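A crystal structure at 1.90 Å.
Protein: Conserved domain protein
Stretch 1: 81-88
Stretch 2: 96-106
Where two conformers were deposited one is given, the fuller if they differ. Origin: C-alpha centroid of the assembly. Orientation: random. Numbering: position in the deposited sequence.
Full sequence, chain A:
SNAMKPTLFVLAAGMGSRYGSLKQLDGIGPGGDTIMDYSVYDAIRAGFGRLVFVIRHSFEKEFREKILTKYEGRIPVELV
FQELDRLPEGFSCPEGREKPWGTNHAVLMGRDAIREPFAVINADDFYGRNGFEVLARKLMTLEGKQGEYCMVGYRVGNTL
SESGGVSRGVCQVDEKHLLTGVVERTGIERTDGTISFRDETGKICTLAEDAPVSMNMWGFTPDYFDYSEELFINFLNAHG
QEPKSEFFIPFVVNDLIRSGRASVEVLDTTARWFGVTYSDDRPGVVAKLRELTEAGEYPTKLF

Stretch 1 81-88: FQELDRLP
Stretch 2 96-106: GREKPWGTNHA

An irregular segment meets a loop that runs into a helix, burying 497 Å² in all, and two of the three hydrogen bonds run from a side chain to a backbone carbonyl. In register, Q82 CA lies 5.6 Å from A106 CA, and L84 CA lies 6.2 Å from P100 CA; the pairing steps forward in stretch 1 and back in stretch 2, so the chains run in roughly opposite directions here. Stretch 1 folds through a type I turn from E83 to R86, with L84 at -60/-32 and D85 at -91/4; R86 N to E83 O, 3.2 Å, closes it. Stretch 2 runs as loop until G102 (126/171) caps a helix starting at T103.

L84 covers the most surface. Its mt side chain leaves the backbone sideways, then bends its end inward, bringing CD2 to 3.5 Å from K99 O and 3.9 Å from P100 CA. Its carbonyl works too: W101 (chi1 -67°, chi2 111°) donates from NE1 to L84 O at 2.9 Å, at the ring edge, near its plane, while L87 CD2 lies over one face, 3.9 Å from W101 CE2.

Q82, extended (tt, chi3 35°), has its CA-to-CB bond toward stretch 2. Its NE2 donates to H105 ND1 at 3.2 Å and to a water at 3.0 Å. H105 (chi1 173°, chi2 -105°) therefore accepts at ND1 and donates at NE2, to R86 O at 2.9 Å. One imidazole thus ties the glutamine amide to the turn's last residue.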

# COMPACT_ATOMS: atom_id res chain seq x y z
N PHE A 81 1.40 -1.80 -16.10
CA PHE A 81 0.69 -0.57 -16.42
C PHE A 81 -0.80 -0.62 -16.10
O PHE A 81 -1.51 -1.52 -16.56
CB PHE A 81 0.89 -0.22 -17.90
CG PHE A 81 2.33 0.01 -18.25
CD1 PHE A 81 2.89 1.27 -18.14
CD2 PHE A 81 3.13 -1.05 -18.64
CE1 PHE A 81 4.24 1.48 -18.43
CE2 PHE A 81 4.47 -0.86 -18.94
CZ PHE A 81 5.02 0.41 -18.83
N GLN A 82 -1.28 0.36 -15.34
CA GLN A 82 -2.71 0.45 -15.05
C GLN A 82 -3.37 1.38 -16.04
O GLN A 82 -3.10 2.58 -16.04
CB GLN A 82 -2.95 0.98 -13.63
CG GLN A 82 -4.45 1.10 -13.28
CD GLN A 82 -4.72 1.88 -12.00
OE1 GLN A 82 -4.01 2.84 -11.67
NE2 GLN A 82 -5.77 1.49 -11.27
N GLU A 83 -4.23 0.82 -16.90
CA GLU A 83 -4.99 1.63 -17.85
C GLU A 83 -6.49 1.39 -17.68
O GLU A 83 -6.92 0.33 -17.23
CB GLU A 83 -4.55 1.36 -19.29
CG GLU A 83 -3.03 1.51 -19.54
CD GLU A 83 -2.48 2.92 -19.23
OE1 GLU A 83 -3.23 3.92 -19.37
OE2 GLU A 83 -1.29 3.02 -18.85
N LEU A 84 -7.29 2.39 -18.05
CA LEU A 84 -8.74 2.32 -17.89
C LEU A 84 -9.38 1.15 -18.65
O LEU A 84 -10.39 0.61 -18.21
CB LEU A 84 -9.38 3.64 -18.33
CG LEU A 84 -9.06 4.89 -17.50
CD1 LEU A 84 -9.48 6.15 -18.26
CD2 LEU A 84 -9.75 4.81 -16.14
N ASP A 85 -8.79 0.78 -19.78
CA ASP A 85 -9.38 -0.24 -20.64
C ASP A 85 -8.90 -1.66 -20.33
O ASP A 85 -9.26 -2.61 -21.02
CB ASP A 85 -9.16 0.09 -22.13
CG ASP A 85 -7.69 0.03 -22.54
OD1 ASP A 85 -6.82 -0.19 -21.66
OD2 ASP A 85 -7.40 0.20 -23.74
N ARG A 86 -8.09 -1.81 -19.28
CA ARG A 86 -7.63 -3.13 -18.87
C ARG A 86 -8.66 -3.80 -17.97
O ARG A 86 -8.50 -3.84 -16.74
CB ARG A 86 -6.26 -3.05 -18.19
CG ARG A 86 -5.17 -3.77 -18.97
CD ARG A 86 -4.03 -2.85 -19.38
NE ARG A 86 -4.35 -2.03 -20.55
CZ ARG A 86 -3.45 -1.36 -21.26
NH1 ARG A 86 -3.82 -0.64 -22.30
NH2 ARG A 86 -2.16 -1.41 -20.92
N LEU A 87 -9.71 -4.32 -18.60
CA LEU A 87 -10.85 -4.90 -17.91
C LEU A 87 -11.03 -6.35 -18.33
O LEU A 87 -10.55 -6.75 -19.39
CB LEU A 87 -12.12 -4.13 -18.29
CG LEU A 87 -12.12 -2.63 -17.96
CD1 LEU A 87 -13.32 -1.93 -18.59
CD2 LEU A 87 -12.09 -2.44 -16.45
N PRO A 88 -11.74 -7.14 -17.52
CA PRO A 88 -11.98 -8.55 -17.86
C PRO A 88 -12.66 -8.69 -19.21
O PRO A 88 -13.46 -7.83 -19.59
CB PRO A 88 -12.91 -9.02 -16.75
CG PRO A 88 -12.59 -8.12 -15.59
CD PRO A 88 -12.31 -6.78 -16.21
N GLY A 96 -17.77 8.02 -20.55
CA GLY A 96 -17.41 9.18 -19.74
C GLY A 96 -16.38 8.93 -18.66
O GLY A 96 -15.91 9.87 -18.02
N ARG A 97 -16.02 7.67 -18.45
CA ARG A 97 -15.10 7.30 -17.37
C ARG A 97 -13.68 7.86 -17.56
O ARG A 97 -13.06 7.69 -18.61
CB ARG A 97 -15.04 5.78 -17.20
CG ARG A 97 -14.17 5.33 -16.05
CD ARG A 97 -14.92 5.30 -14.73
NE ARG A 97 -14.01 5.17 -13.60
CZ ARG A 97 -14.35 4.73 -12.39
NH1 ARG A 97 -15.60 4.35 -12.14
NH2 ARG A 97 -13.44 4.65 -11.43
N GLU A 98 -13.18 8.53 -16.52
CA GLU A 98 -11.82 9.06 -16.54
C GLU A 98 -11.05 8.68 -15.28
O GLU A 98 -9.82 8.54 -15.31
CB GLU A 98 -11.83 10.58 -16.74
CG GLU A 98 -12.70 11.34 -15.74
CD GLU A 98 -13.04 12.74 -16.22
OE1 GLU A 98 -12.34 13.26 -17.12
OE2 GLU A 98 -14.00 13.33 -15.68
N LYS A 99 -11.76 8.53 -14.17
CA LYS A 99 -11.14 8.18 -12.90
C LYS A 99 -10.66 6.73 -12.89
O LYS A 99 -11.40 5.82 -13.26
CB LYS A 99 -12.15 8.40 -11.77
CG LYS A 99 -11.62 8.05 -10.39
CD LYS A 99 -12.59 8.53 -9.33
CE LYS A 99 -11.96 8.49 -7.95
NZ LYS A 99 -12.73 9.33 -6.98
N PRO A 100 -9.40 6.51 -12.48
CA PRO A 100 -8.85 5.15 -12.41
C PRO A 100 -9.70 4.24 -11.53
O PRO A 100 -10.30 4.70 -10.55
CB PRO A 100 -7.46 5.35 -11.80
CG PRO A 100 -7.08 6.76 -12.22
CD PRO A 100 -8.38 7.54 -12.21
N TRP A 101 -9.71 2.95 -11.85
CA TRP A 101 -10.61 2.00 -11.21
C TRP A 101 -10.35 1.72 -9.73
O TRP A 101 -11.23 1.22 -9.04
CB TRP A 101 -10.64 0.69 -11.99
CG TRP A 101 -11.27 0.83 -13.33
CD1 TRP A 101 -10.64 0.74 -14.54
CD2 TRP A 101 -12.66 1.08 -13.62
NE1 TRP A 101 -11.54 0.92 -15.56
CE2 TRP A 101 -12.79 1.13 -15.02
CE3 TRP A 101 -13.80 1.27 -12.83
CZ2 TRP A 101 -14.01 1.37 -15.65
CZ3 TRP A 101 -15.02 1.49 -13.46
CH2 TRP A 101 -15.11 1.54 -14.86
N GLY A 102 -9.14 2.02 -9.25
CA GLY A 102 -8.86 1.88 -7.82
C GLY A 102 -7.65 1.02 -7.50
O GLY A 102 -7.10 0.36 -8.38
N THR A 103 -7.23 1.01 -6.23
CA THR A 103 -6.01 0.30 -5.85
C THR A 103 -6.00 -1.21 -6.14
O THR A 103 -4.94 -1.77 -6.44
CB THR A 103 -5.62 0.50 -4.37
OG1 THR A 103 -6.68 0.01 -3.53
CG2 THR A 103 -5.37 1.98 -4.09
N ASN A 104 -7.14 -1.88 -6.01
CA ASN A 104 -7.13 -3.32 -6.27
C ASN A 104 -7.14 -3.60 -7.79
O ASN A 104 -6.71 -4.65 -8.22
CB ASN A 104 -8.23 -4.07 -5.51
CG ASN A 104 -7.82 -5.49 -5.13
OD1 ASN A 104 -7.54 -6.32 -5.99
ND2 ASN A 104 -7.80 -5.78 -3.83
N HIS A 105 -7.59 -2.63 -8.59
CA HIS A 105 -7.43 -2.76 -10.05
C HIS A 105 -5.95 -2.60 -10.43
O HIS A 105 -5.42 -3.33 -11.26
CB HIS A 105 -8.30 -1.76 -10.82
CG HIS A 105 -8.05 -1.74 -12.30
ND1 HIS A 105 -7.35 -0.72 -12.92
CD2 HIS A 105 -8.41 -2.60 -13.27
CE1 HIS A 105 -7.29 -0.96 -14.22
NE2 HIS A 105 -7.93 -2.10 -14.46
N ALA A 106 -5.28 -1.65 -9.79
CA ALA A 106 -3.83 -1.51 -9.92
C ALA A 106 -3.09 -2.81 -9.56
O ALA A 106 -2.17 -3.22 -10.25
CB ALA A 106 -3.32 -0.35 -9.08
O HOH W 1 -6.42 3.46 -9.08